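Local coordinates for protein hypothetical glycoside hydrolase (Parabacteroides distasonis, PDB 3TAW) that is of unknown function but is a putative glycoside hydrolase whose family belongs to a clan of enzymes built on a five-bladed beta-propeller, at residues P100-A105 with G116-P121; R122-E127 with G248-L253; T130-Y135 with L145-S150. All blocks are in the same frame, centred on the assembly; numbering follows the deposited sequence.

How the interactions relate
All three contacts are largely buried, and all involve strand 117-125 or its neighbour in the same antiparallel sheet. Interaction 3 is the regular part: strands 131-138 and 143-150 of that sheet, joined by paired backbone hydrogen bonds. Interactions 1 and 2 take strand 117-125 at its two ends, with centres 19 Å apart. Interaction 1 sets its start against a loop by van der Waals contact, with no hydrogen bond across, where an ethanediol and an acetate, probably from the crystallisation liquor, bind the loop. Interaction 2, nearest of the three to the middle of the chain, sets its later half against strand 244-254 of another sheet through one arginine hydrogen bond and a proline.

Interaction 1 of 3, residues P100-A105 with G116-P121. With EDO (1,2-ethanediol), chain N; ACT (acetate ion), chain E; EDO (1,2-ethanediol), chain P.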
ATOM      1  N   PRO A 100      -3.827 -15.620  10.563  1.00 14.14           N
ATOM      2  CA  PRO A 100      -3.938 -14.287   9.970  1.00 13.55           C
ATOM      3  C   PRO A 100      -4.782 -13.344  10.849  1.00 13.41           C
ATOM      4  O   PRO A 100      -5.715 -13.782  11.549  1.00 13.50           O
ATOM      5  CB  PRO A 100      -4.595 -14.544   8.611  1.00 13.68           C
ATOM      6  CG  PRO A 100      -5.396 -15.830   8.833  1.00 14.27           C
ATOM      7  CD  PRO A 100      -4.584 -16.647   9.810  1.00 14.25           C
ATOM      8  N   ALA A 101      -4.438 -12.059  10.823  1.00 13.18           N
ATOM      9  CA  ALA A 101      -5.146 -11.056  11.632  1.00 13.19           C
ATOM     10  C   ALA A 101      -6.319 -10.397  10.894  1.00 12.91           C
ATOM     11  O   ALA A 101      -7.165  -9.755  11.532  1.00 14.21           O
ATOM     12  CB  ALA A 101      -4.168  -9.991  12.114  1.00 13.10           C
ATOM     13  N   PHE A 102      -6.365 -10.568   9.578  1.00 12.58           N
ATOM     14  CA  PHE A 102      -7.431  -9.996   8.736  1.00 12.56           C
ATOM     15  C   PHE A 102      -7.678 -10.916   7.557  1.00 12.88           C
ATOM     16  O   PHE A 102      -6.733 -11.451   6.967  1.00 12.48           O
ATOM     17  CB  PHE A 102      -7.011  -8.603   8.273  1.00 12.09           C
ATOM     18  CG  PHE A 102      -8.150  -7.727   7.867  1.00 11.98           C
ATOM     19  CD1 PHE A 102      -8.887  -7.046   8.816  1.00 12.19           C
ATOM     20  CD2 PHE A 102      -8.474  -7.554   6.531  1.00 12.04           C
ATOM     21  CE1 PHE A 102      -9.947  -6.225   8.455  1.00 12.56           C
ATOM     22  CE2 PHE A 102      -9.540  -6.734   6.160  1.00 12.32           C
ATOM     23  CZ  PHE A 102     -10.261  -6.047   7.119  1.00 12.37           C
ATOM     24  N   TYR A 103      -8.951 -11.168   7.266  1.00 13.13           N
ATOM     25  CA  TYR A 103      -9.320 -12.209   6.302  1.00 13.62           C
ATOM     26  C   TYR A 103     -10.800 -12.123   5.960  1.00 14.02           C
ATOM     27  O   TYR A 103     -11.586 -11.527   6.707  1.00 13.53           O
ATOM     28  CB  TYR A 103      -9.007 -13.606   6.898  1.00 14.08           C
ATOM     29  CG  TYR A 103      -9.453 -13.734   8.318  1.00 14.65           C
ATOM     30  CD1 TYR A 103     -10.748 -14.098   8.624  1.00 15.73           C
ATOM     31  CD2 TYR A 103      -8.577 -13.434   9.373  1.00 15.28           C
ATOM     32  CE1 TYR A 103     -11.177 -14.195   9.946  1.00 16.39           C
ATOM     33  CE2 TYR A 103      -8.983 -13.511  10.672  1.00 15.80           C
ATOM     34  CZ  TYR A 103     -10.298 -13.894  10.960  1.00 16.95           C
ATOM     35  OH  TYR A 103     -10.732 -13.967  12.265  1.00 19.19           O
ATOM     36  N   PRO A 104     -11.187 -12.710   4.815  1.00 14.21           N
ATOM     37  CA  PRO A 104     -12.597 -12.752   4.472  1.00 15.00           C
ATOM     38  C   PRO A 104     -13.326 -13.739   5.400  1.00 15.83           C
ATOM     39  O   PRO A 104     -12.716 -14.700   5.895  1.00 15.88           O
ATOM     40  CB  PRO A 104     -12.587 -13.263   3.029  1.00 15.04           C
ATOM     41  CG  PRO A 104     -11.368 -14.125   2.950  1.00 14.78           C
ATOM     42  CD  PRO A 104     -10.352 -13.401   3.811  1.00 14.18           C
ATOM     43  N   ALA A 105     -14.612 -13.500   5.646  1.00 16.87           N
ATOM     44  CA  ALA A 105     -15.345 -14.292   6.607  1.00 17.94           C
ATOM     45  C   ALA A 105     -16.826 -14.217   6.279  1.00 19.55           C
ATOM     46  O   ALA A 105     -17.205 -13.548   5.315  1.00 19.80           O
ATOM     47  CB  ALA A 105     -15.074 -13.776   8.028  1.00 17.67           C
ATOM     48  N   GLY A 116     -11.887 -13.957  -3.173  1.00 16.88           N
ATOM     49  CA  GLY A 116     -10.538 -13.445  -3.387  1.00 15.73           C
ATOM     50  C   GLY A 116      -9.892 -12.850  -2.147  1.00 14.89           C
ATOM     51  O   GLY A 116      -8.660 -12.722  -2.079  1.00 14.30           O
ATOM     52  N   GLY A 117     -10.709 -12.503  -1.163  1.00 14.60           N
ATOM     53  CA  GLY A 117     -10.186 -12.032   0.119  1.00 14.55           C
ATOM     54  C   GLY A 117      -9.773 -10.569   0.175  1.00 14.33           C
ATOM     55  O   GLY A 117     -10.366  -9.703  -0.467  1.00 14.56           O
ATOM     56  N   THR A 118      -8.741 -10.299   0.973  1.00 13.94           N
ATOM     57  CA  THR A 118      -8.428  -8.960   1.404  1.00 13.79           C
ATOM     58  C   THR A 118      -6.986  -8.658   0.990  1.00 13.51           C
ATOM     59  O   THR A 118      -6.063  -9.199   1.578  1.00 13.31           O
ATOM     60  CB  THR A 118      -8.607  -8.866   2.957  1.00 13.98           C
ATOM     61  OG1 THR A 118      -7.732  -9.789   3.614  1.00 13.76           O
ATOM     62  CG2 THR A 118     -10.036  -9.187   3.375  1.00 14.52           C
ATOM     63  N   GLU A 119      -6.794  -7.797  -0.014  1.00 13.29           N
ATOM     64  CA  GLU A 119      -5.476  -7.552  -0.607  1.00 13.10           C
ATOM     65  C   GLU A 119      -4.872  -6.194  -0.247  1.00 12.81           C
ATOM     66  O   GLU A 119      -5.590  -5.262   0.109  1.00 12.06           O
ATOM     67  CB  GLU A 119      -5.555  -7.576  -2.139  1.00 14.19           C
ATOM     68  CG  GLU A 119      -6.303  -8.766  -2.753  1.00 14.94           C
ATOM     69  CD  GLU A 119      -6.373  -8.682  -4.261  1.00 16.18           C
ATOM     70  OE1 GLU A 119      -6.197  -7.551  -4.825  1.00 16.76           O
ATOM     71  OE2 GLU A 119      -6.628  -9.741  -4.892  1.00 17.02           O
ATOM     72  N   ASP A 120      -3.548  -6.103  -0.400  1.00 12.27           N
ATOM     73  CA  ASP A 120      -2.857  -4.830  -0.579  1.00 12.24           C
ATOM     74  C   ASP A 120      -3.227  -3.772   0.453  1.00 11.79           C
ATOM     75  O   ASP A 120      -3.744  -2.692   0.121  1.00 11.82           O
ATOM     76  CB  ASP A 120      -3.090  -4.327  -1.994  1.00 12.74           C
ATOM     77  CG  ASP A 120      -2.454  -5.223  -3.056  1.00 13.66           C
ATOM     78  OD1 ASP A 120      -1.800  -6.232  -2.700  1.00 13.02           O
ATOM     79  OD2 ASP A 120      -2.561  -4.855  -4.253  1.00 14.56           O
ATOM     80  N   PRO A 121      -2.950  -4.087   1.721  1.00 11.01           N
ATOM     81  CA  PRO A 121      -3.265  -3.197   2.849  1.00 11.05           C
ATOM     82  C   PRO A 121      -2.329  -1.980   2.922  1.00 10.71           C
ATOM     83  O   PRO A 121      -1.153  -2.067   2.553  1.00 10.79           O
ATOM     84  CB  PRO A 121      -3.010  -4.080   4.037  1.00 10.78           C
ATOM     85  CG  PRO A 121      -1.920  -5.003   3.603  1.00 11.03           C
ATOM     86  CD  PRO A 121      -2.253  -5.317   2.173  1.00 11.36           C
TER
HETATM   87  C1  EDO N 399     -10.951 -10.490  11.238  1.00 28.53           C
HETATM   88  O1  EDO N 399     -11.034  -9.139  11.688  1.00 34.33           O
HETATM   89  C2  EDO N 399     -11.620 -10.559   9.883  1.00 27.36           C
HETATM   90  O2  EDO N 399     -10.860  -9.812   8.921  1.00 23.69           O
HETATM   91  C   ACT E 390     -13.263 -16.182  12.665  1.00 37.64           C
HETATM   92  O   ACT E 390     -12.222 -16.899  12.585  1.00 34.13           O
HETATM   93  OXT ACT E 390     -13.112 -14.931  12.793  1.00 34.80           O
HETATM   94  CH3 ACT E 390     -14.643 -16.776  12.610  1.00 36.43           C
HETATM   95  C1  EDO P 401      -7.939  -7.726  -9.272  1.00 29.37           C
HETATM   96  O1  EDO P 401      -7.931  -6.306  -9.477  1.00 32.56           O
HETATM   97  C2  EDO P 401      -7.753  -7.991  -7.790  1.00 27.90           C
HETATM   98  O2  EDO P 401      -6.859  -7.013  -7.265  1.00 27.00           O
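Phe-102 and Thr-118 make the main van der Waals contact between loop 100-105 and the start of strand 117-125. The methyl CG2 of Thr-118 lies 3.7 Å from Phe-102 CE2, approaching the ring at a slant. Thr-118 has CG2 anti to its carbonyl carbon and OG1 between the backbone N and the carbonyl carbon (chi1 60°), so that CB and both branches meet the CD2-CE2 side of the ring. A beta-branched residue suits a strand and gives the ring a broad partner.

The second such contact is Pro-104 on Gly-117, with CG of the proline 3.7 Å from the glycine CA. Glycine fits here because its phi is positive (81°) and its bare CA lets the puckered proline ring, CG foremost, lie against the backbone. No hydrogen bond links the two segments.

Some polar groups of the segments bind small molecules, probably from the crystallisation liquor. O2 of one ethanediol accepts a nearly straight bond from Tyr-103 N (2.9 Å) and donates to Tyr-103 O, so both backbone groups grip it; Tyr-103 O also bonds Lys-158 NZ. The same O2 sits above the rim of the Phe-102 ring, while the diol's C2 lies 3.6 Å over the centre of the Tyr-103 ring. Tyr-103 OH donates to OXT of an acetate (2.6 Å) at the ring edge, and Glu-119 OE1 accepts from O2 of another ethanediol, also 2.6 Å away.

Around this contact, a classic beta bulge puts Ala-101 and Phe-102 opposite the single Leu-83 of strand 81-88, both backbone hydrogen-bonded to it, tying the loop to the preceding antiparallel sheet. Phe-102 also meets Tyr-135 and Trp-156 edge-to-face and makes a cation-pi contact with Lys-158, while Thr-118 touches Tyr-135 of strand 131-138.

Interaction 2 of 3, residues R122-E127 with G248-L253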
ATOM      1  N   ARG A 122      -2.868  -0.857   3.374  1.00 10.89           N
ATOM      2  CA  ARG A 122      -2.075   0.235   3.925  1.00 10.97           C
ATOM      3  C   ARG A 122      -2.680   0.593   5.260  1.00 10.87           C
ATOM      4  O   ARG A 122      -3.914   0.610   5.420  1.00 10.35           O
ATOM      5  CB  ARG A 122      -2.095   1.510   3.053  1.00 11.46           C
ATOM      6  CG  ARG A 122      -1.200   1.498   1.854  1.00 12.24           C
ATOM      7  CD  ARG A 122      -1.872   0.866   0.697  1.00 12.87           C
ATOM      8  NE  ARG A 122      -1.154   1.005  -0.583  1.00 12.83           N
ATOM      9  CZ  ARG A 122      -1.297   0.143  -1.581  1.00 13.11           C
ATOM     10  NH1 ARG A 122      -2.122  -0.874  -1.450  1.00 13.48           N
ATOM     11  NH2 ARG A 122      -0.614   0.281  -2.707  1.00 12.92           N
ATOM     12  N   ILE A 123      -1.813   0.921   6.209  1.00 10.72           N
ATOM     13  CA  ILE A 123      -2.229   1.295   7.554  1.00 11.20           C
ATOM     14  C   ILE A 123      -1.665   2.648   7.924  1.00 10.89           C
ATOM     15  O   ILE A 123      -0.497   2.921   7.677  1.00 10.64           O
ATOM     16  CB  ILE A 123      -1.759   0.279   8.601  1.00 11.89           C
ATOM     17  CG1 ILE A 123      -2.401  -1.086   8.314  1.00 12.52           C
ATOM     18  CG2 ILE A 123      -2.085   0.759  10.046  1.00 12.51           C
ATOM     19  CD1 ILE A 123      -1.796  -2.218   9.108  1.00 13.99           C
ATOM     20  N   ALA A 124      -2.494   3.467   8.559  1.00 11.03           N
ATOM     21  CA  ALA A 124      -2.024   4.663   9.256  1.00 11.70           C
ATOM     22  C   ALA A 124      -2.818   4.794  10.553  1.00 12.36           C
ATOM     23  O   ALA A 124      -3.871   4.162  10.722  1.00 12.68           O
ATOM     24  CB  ALA A 124      -2.174   5.944   8.408  1.00 11.55           C
HETATM   25  N   MSE A 125      -2.306   5.603  11.460  1.00 12.44           N
HETATM   26  CA  MSE A 125      -2.899   5.710  12.803  1.00 13.22           C
HETATM   27  C   MSE A 125      -3.318   7.135  13.128  1.00 13.66           C
HETATM   28  O   MSE A 125      -2.572   8.067  12.855  1.00 12.94           O
HETATM   29  CB  MSE A 125      -1.895   5.253  13.861  1.00 14.14           C
HETATM   30  CG  MSE A 125      -2.511   5.056  15.207  1.00 14.97           C
HETATM   31 SE   MSE A 125      -1.130   4.840  16.594  0.75 16.77          SE
HETATM   32  CE  MSE A 125      -0.481   6.705  16.642  1.00 17.47           C
ATOM     33  N   THR A 126      -4.485   7.305  13.749  1.00 14.07           N
ATOM     34  CA  THR A 126      -4.916   8.633  14.213  1.00 15.25           C
ATOM     35  C   THR A 126      -4.190   9.030  15.482  1.00 16.45           C
ATOM     36  O   THR A 126      -3.548   8.196  16.125  1.00 16.31           O
ATOM     37  CB  THR A 126      -6.421   8.699  14.484  1.00 15.58           C
ATOM     38  OG1 THR A 126      -6.742   7.860  15.594  1.00 16.00           O
ATOM     39  CG2 THR A 126      -7.201   8.255  13.257  1.00 14.83           C
ATOM     40  N   GLU A 127      -4.272  10.311  15.826  1.00 18.18           N
ATOM     41  CA  GLU A 127      -3.642  10.805  17.036  1.00 20.06           C
ATOM     42  C   GLU A 127      -4.209  10.113  18.265  1.00 21.48           C
ATOM     43  O   GLU A 127      -3.489   9.957  19.235  1.00 22.64           O
ATOM     44  CB  GLU A 127      -3.799  12.324  17.180  1.00 21.61           C
ATOM     45  CG  GLU A 127      -3.097  13.103  16.106  1.00 22.41           C
ATOM     46  CD  GLU A 127      -3.095  14.600  16.327  1.00 24.96           C
ATOM     47  OE1 GLU A 127      -3.580  15.058  17.372  1.00 28.21           O
ATOM     48  OE2 GLU A 127      -2.607  15.333  15.450  1.00 24.97           O
ATOM     49  N   GLY A 248       1.474   4.113  -3.111  1.00 11.40           N
ATOM     50  CA  GLY A 248       2.253   3.229  -2.265  1.00 11.32           C
ATOM     51  C   GLY A 248       1.821   3.347  -0.806  1.00 10.81           C
ATOM     52  O   GLY A 248       0.622   3.251  -0.494  1.00 11.19           O
ATOM     53  N   PRO A 249       2.777   3.553   0.112  1.00 10.83           N
ATOM     54  CA  PRO A 249       2.408   3.711   1.499  1.00 10.58           C
ATOM     55  C   PRO A 249       1.676   5.027   1.769  1.00 10.62           C
ATOM     56  O   PRO A 249       1.526   5.855   0.861  1.00 10.48           O
ATOM     57  CB  PRO A 249       3.769   3.699   2.223  1.00 10.62           C
ATOM     58  CG  PRO A 249       4.717   4.231   1.230  1.00 11.27           C
ATOM     59  CD  PRO A 249       4.232   3.753  -0.108  1.00 10.74           C
ATOM     60  N   PRO A 250       1.222   5.240   3.014  1.00 10.57           N
ATOM     61  CA  PRO A 250       0.669   6.547   3.339  1.00 10.61           C
ATOM     62  C   PRO A 250       1.599   7.720   2.994  1.00 10.75           C
ATOM     63  O   PRO A 250       2.849   7.607   3.087  1.00 10.55           O
ATOM     64  CB  PRO A 250       0.426   6.459   4.852  1.00 10.86           C
ATOM     65  CG  PRO A 250       0.190   4.988   5.088  1.00 10.59           C
ATOM     66  CD  PRO A 250       1.182   4.331   4.173  1.00 10.72           C
ATOM     67  N   ALA A 251       0.979   8.810   2.547  1.00 10.91           N
ATOM     68  CA  ALA A 251       1.679  10.026   2.185  1.00 10.94           C
ATOM     69  C   ALA A 251       2.123  10.753   3.449  1.00 11.53           C
ATOM     70  O   ALA A 251       1.528  10.577   4.523  1.00 11.69           O
ATOM     71  CB  ALA A 251       0.770  10.939   1.349  1.00 10.98           C
ATOM     72  N   ILE A 252       3.154  11.586   3.292  1.00 11.92           N
ATOM     73  CA  ILE A 252       3.787  12.298   4.399  1.00 12.52           C
ATOM     74  C   ILE A 252       3.811  13.808   4.163  1.00 12.78           C
ATOM     75  O   ILE A 252       4.488  14.287   3.248  1.00 12.36           O
ATOM     76  CB  ILE A 252       5.229  11.815   4.647  1.00 12.87           C
ATOM     77  CG1 ILE A 252       5.243  10.300   4.880  1.00 13.35           C
ATOM     78  CG2 ILE A 252       5.806  12.519   5.866  1.00 13.65           C
ATOM     79  CD1 ILE A 252       6.615   9.706   5.146  1.00 14.15           C
ATOM     80  N   LEU A 253       3.104  14.538   5.023  1.00 13.47           N
ATOM     81  CA  LEU A 253       3.025  15.998   4.968  1.00 14.63           C
ATOM     82  C   LEU A 253       4.271  16.556   5.630  1.00 14.94           C
ATOM     83  O   LEU A 253       4.449  16.380   6.833  1.00 15.02           O
ATOM     84  CB  LEU A 253       1.769  16.481   5.701  1.00 15.67           C
ATOM     85  CG  LEU A 253       1.596  17.958   6.018  1.00 17.88           C
ATOM     86  CD1 LEU A 253       1.586  18.755   4.752  1.00 18.79           C
ATOM     87  CD2 LEU A 253       0.284  18.175   6.847  1.00 19.13           C
TER
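Arg-122 and Gly-248 meet where strand 117-125, at the border of a four-stranded antiparallel sheet, passes strand 244-254 of the mixed sheet. The arginine NE donates to Gly-248 O at 2.9 Å, a nearly straight bond (167°). The oxygen lies in the guanidinium plane, at its edge, whereas the donor stands well above the plane of the carbonyl, away from the lone pairs. A bend at chi2 (86°) folds the arginine chain so that CG and CD also run close to this oxygen. The glycine carbonyl has a second partner in Ser-180 OG. Gly-248 suits its place because a CB there would collide with the ring of Pro-249.

A meeting of inner strands from different blades is consistent with the centre of a beta-propeller, and no backbone-to-backbone hydrogen bond joins these two segments. The ring carbon CG of Pro-250 reaches within 3.4 Å of Ile-123 O and 4.2 Å of Ala-124 CB. The proline offers only ring CH groups to that carbonyl, a van der Waals contact, and the short alanine lets the strand approach it closely. Both Ala-124 and Pro-250 rest on Thr-183 of strand 179-186. At the far end of the arginine, NH2 is hydrogen-bonded to Cys-247 O, giving the guanidinium two successive backbone carbonyls as partners, and NH1 forms a weak bond to Asp-120 O.

Interaction 3 of 3, residues T130-Y135 with L145-S150; sequences TYVLLY and LAVATS. With EDO (1,2-ethanediol), chain K.
Tyr-131, Leu-133 and Tyr-135 pair with Ser-150, Ala-148 and Ala-146 through six backbone hydrogen bonds, two per pair. The shortest include Leu-133 N to Ala-148 O at 2.8 Å, a nearly straight bond. Between them, Val-132 with Thr-149 and Leu-134 with Val-147 form non-hydrogen-bonded pairs. Strands 131-138 and 143-150 thus make an antiparallel beta hairpin, the middle pair of a four-stranded sheet, consistent with one propeller blade.

On one face, the Tyr-135 ring covers Ala-146 CB, a CH-pi contact with CB 4.2 Å from the ring centroid. Its chi1 of 67° sets CG between backbone N and carbonyl carbon, swinging the ring across to the alanine, whose small methyl fits beneath it. On the other face, CD1 of Leu-134 touches both Val-147 CG2 (3.8 Å) and Leu-145 CG (3.9 Å); the branched Leu-134, Leu-145 and Val-132 suit this layer, packing on strand 179-186.

Further out, one water donates to both Tyr-135 OH and Val-147 O, each 2.8 Å from it. That hydroxyl is also hydrogen-bonded to Glu-113 OE2. The hairpin's register thus rests on main-chain bonds, while the hydroxyl of a buried tyrosine, bonded to water and a carboxylate, probably helps fix the ring over the alanine.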
ATOM      1  N   THR A 130      -6.293   5.135  16.798  1.00 17.20           N
ATOM      2  CA  THR A 130      -7.070   4.261  15.930  1.00 16.23           C
ATOM      3  C   THR A 130      -6.314   3.938  14.632  1.00 15.08           C
ATOM      4  O   THR A 130      -5.872   4.850  13.926  1.00 13.95           O
ATOM      5  CB  THR A 130      -8.428   4.863  15.577  1.00 17.64           C
ATOM      6  OG1 THR A 130      -9.145   5.152  16.786  1.00 18.63           O
ATOM      7  CG2 THR A 130      -9.227   3.886  14.686  1.00 17.14           C
ATOM      8  N   TYR A 131      -6.111   2.644  14.385  1.00 13.64           N
ATOM      9  CA  TYR A 131      -5.482   2.179  13.161  1.00 12.97           C
ATOM     10  C   TYR A 131      -6.537   2.099  12.072  1.00 12.74           C
ATOM     11  O   TYR A 131      -7.609   1.476  12.250  1.00 12.82           O
ATOM     12  CB  TYR A 131      -4.755   0.846  13.356  1.00 12.90           C
ATOM     13  CG  TYR A 131      -3.618   0.966  14.335  1.00 12.76           C
ATOM     14  CD1 TYR A 131      -2.374   1.412  13.912  1.00 12.65           C
ATOM     15  CD2 TYR A 131      -3.794   0.706  15.702  1.00 13.19           C
ATOM     16  CE1 TYR A 131      -1.322   1.566  14.784  1.00 12.80           C
ATOM     17  CE2 TYR A 131      -2.733   0.847  16.596  1.00 13.77           C
ATOM     18  CZ  TYR A 131      -1.491   1.269  16.136  1.00 12.99           C
ATOM     19  OH  TYR A 131      -0.431   1.441  17.025  1.00 13.52           O
ATOM     20  N   VAL A 132      -6.219   2.712  10.933  1.00 11.90           N
ATOM     21  CA  VAL A 132      -7.130   2.790   9.805  1.00 11.78           C
ATOM     22  C   VAL A 132      -6.494   1.998   8.649  1.00 11.54           C
ATOM     23  O   VAL A 132      -5.433   2.357   8.163  1.00 11.65           O
ATOM     24  CB  VAL A 132      -7.399   4.241   9.353  1.00 11.91           C
ATOM     25  CG1 VAL A 132      -8.380   4.262   8.155  1.00 11.79           C
ATOM     26  CG2 VAL A 132      -7.941   5.077  10.554  1.00 12.01           C
ATOM     27  N   LEU A 133      -7.166   0.915   8.270  1.00 11.84           N
ATOM     28  CA  LEU A 133      -6.718  -0.024   7.264  1.00 11.68           C
ATOM     29  C   LEU A 133      -7.517   0.194   5.997  1.00 11.96           C
ATOM     30  O   LEU A 133      -8.756   0.132   6.016  1.00 12.16           O
ATOM     31  CB  LEU A 133      -6.936  -1.451   7.795  1.00 12.29           C
ATOM     32  CG  LEU A 133      -6.696  -2.625   6.857  1.00 12.85           C
ATOM     33  CD1 LEU A 133      -5.247  -2.670   6.346  1.00 13.10           C
ATOM     34  CD2 LEU A 133      -7.081  -3.954   7.573  1.00 13.27           C
ATOM     35  N   LEU A 134      -6.791   0.501   4.909  1.00 11.52           N
ATOM     36  CA  LEU A 134      -7.347   0.647   3.576  1.00 11.97           C
ATOM     37  C   LEU A 134      -6.828  -0.516   2.777  1.00 11.47           C
ATOM     38  O   LEU A 134      -5.615  -0.745   2.729  1.00 10.74           O
ATOM     39  CB  LEU A 134      -6.892   1.952   2.924  1.00 12.57           C
ATOM     40  CG  LEU A 134      -7.739   3.205   3.209  1.00 13.52           C
ATOM     41  CD1 LEU A 134      -9.065   3.199   2.399  1.00 14.05           C
ATOM     42  CD2 LEU A 134      -7.984   3.417   4.684  1.00 14.43           C
ATOM     43  N   TYR A 135      -7.745  -1.274   2.162  1.00 11.71           N
ATOM     44  CA  TYR A 135      -7.399  -2.527   1.495  1.00 11.91           C
ATOM     45  C   TYR A 135      -8.364  -2.801   0.355  1.00 12.36           C
ATOM     46  O   TYR A 135      -9.370  -2.105   0.203  1.00 12.27           O
ATOM     47  CB  TYR A 135      -7.433  -3.698   2.499  1.00 12.12           C
ATOM     48  CG  TYR A 135      -8.822  -4.025   3.026  1.00 12.75           C
ATOM     49  CD1 TYR A 135      -9.395  -3.289   4.051  1.00 13.15           C
ATOM     50  CD2 TYR A 135      -9.547  -5.103   2.515  1.00 13.30           C
ATOM     51  CE1 TYR A 135     -10.676  -3.580   4.533  1.00 13.51           C
ATOM     52  CE2 TYR A 135     -10.811  -5.422   3.002  1.00 13.73           C
ATOM     53  CZ  TYR A 135     -11.367  -4.662   4.005  1.00 13.79           C
ATOM     54  OH  TYR A 135     -12.590  -4.999   4.496  1.00 14.11           O
ATOM     55  N   LEU A 145     -11.882  -0.687  -2.962  1.00 14.47           N
ATOM     56  CA  LEU A 145     -11.170  -0.118  -1.827  1.00 14.02           C
ATOM     57  C   LEU A 145     -12.121  -0.063  -0.635  1.00 14.12           C
ATOM     58  O   LEU A 145     -13.209   0.516  -0.733  1.00 15.42           O
ATOM     59  CB  LEU A 145     -10.707   1.292  -2.200  1.00 14.10           C
ATOM     60  CG  LEU A 145      -9.810   2.049  -1.256  1.00 14.38           C
ATOM     61  CD1 LEU A 145      -8.439   1.320  -1.050  1.00 13.70           C
ATOM     62  CD2 LEU A 145      -9.630   3.461  -1.818  1.00 14.78           C
ATOM     63  N   ALA A 146     -11.697  -0.606   0.498  1.00 13.58           N
ATOM     64  CA  ALA A 146     -12.542  -0.659   1.683  1.00 13.81           C
ATOM     65  C   ALA A 146     -11.751  -0.256   2.923  1.00 13.40           C
ATOM     66  O   ALA A 146     -10.517  -0.186   2.903  1.00 12.58           O
ATOM     67  CB  ALA A 146     -13.166  -2.083   1.833  1.00 14.33           C
ATOM     68  N   VAL A 147     -12.480   0.021   3.994  1.00 13.70           N
ATOM     69  CA  VAL A 147     -11.917   0.555   5.224  1.00 13.68           C
ATOM     70  C   VAL A 147     -12.243  -0.322   6.429  1.00 13.91           C
ATOM     71  O   VAL A 147     -13.376  -0.796   6.581  1.00 14.25           O
ATOM     72  CB  VAL A 147     -12.477   1.968   5.511  1.00 14.13           C
ATOM     73  CG1 VAL A 147     -11.791   2.592   6.744  1.00 14.69           C
ATOM     74  CG2 VAL A 147     -12.308   2.897   4.268  1.00 14.23           C
ATOM     75  N   ALA A 148     -11.256  -0.526   7.295  1.00 13.39           N
ATOM     76  CA  ALA A 148     -11.494  -1.153   8.579  1.00 13.24           C
ATOM     77  C   ALA A 148     -10.689  -0.417   9.629  1.00 13.50           C
ATOM     78  O   ALA A 148      -9.655   0.209   9.313  1.00 13.16           O
ATOM     79  CB  ALA A 148     -11.149  -2.691   8.523  1.00 13.24           C
ATOM     80  N   THR A 149     -11.184  -0.426  10.867  1.00 13.89           N
ATOM     81  CA  THR A 149     -10.475   0.201  11.968  1.00 13.79           C
ATOM     82  C   THR A 149     -10.310  -0.725  13.188  1.00 14.41           C
ATOM     83  O   THR A 149     -11.085  -1.674  13.382  1.00 14.60           O
ATOM     84  CB  THR A 149     -11.112   1.538  12.420  1.00 14.60           C
ATOM     85  OG1 THR A 149     -12.341   1.290  13.116  1.00 15.47           O
ATOM     86  CG2 THR A 149     -11.384   2.473  11.211  1.00 14.64           C
ATOM     87  N   SER A 150      -9.289  -0.436  13.988  1.00 14.23           N
ATOM     88  CA  SER A 150      -9.019  -1.180  15.223  1.00 15.00           C
ATOM     89  C   SER A 150      -8.136  -0.350  16.135  1.00 15.43           C
ATOM     90  O   SER A 150      -7.500   0.602  15.690  1.00 15.31           O
ATOM     91  CB  SER A 150      -8.313  -2.514  14.944  1.00 14.86           C
ATOM     92  OG  SER A 150      -6.991  -2.306  14.482  1.00 15.51           O
TER
HETATM   93  C1  EDO K 396     -15.637   1.589  -5.053  1.00 23.26           C
HETATM   94  O1  EDO K 396     -14.910   0.516  -5.618  1.00 21.88           O
HETATM   95  C2  EDO K 396     -15.840   1.514  -3.533  1.00 24.82           C
HETATM   96  O2  EDO K 396     -14.755   1.962  -2.718  1.00 26.51           O
HETATM   97  O   HOH W   1     -14.380  -2.972   5.177  1.00 14.44           O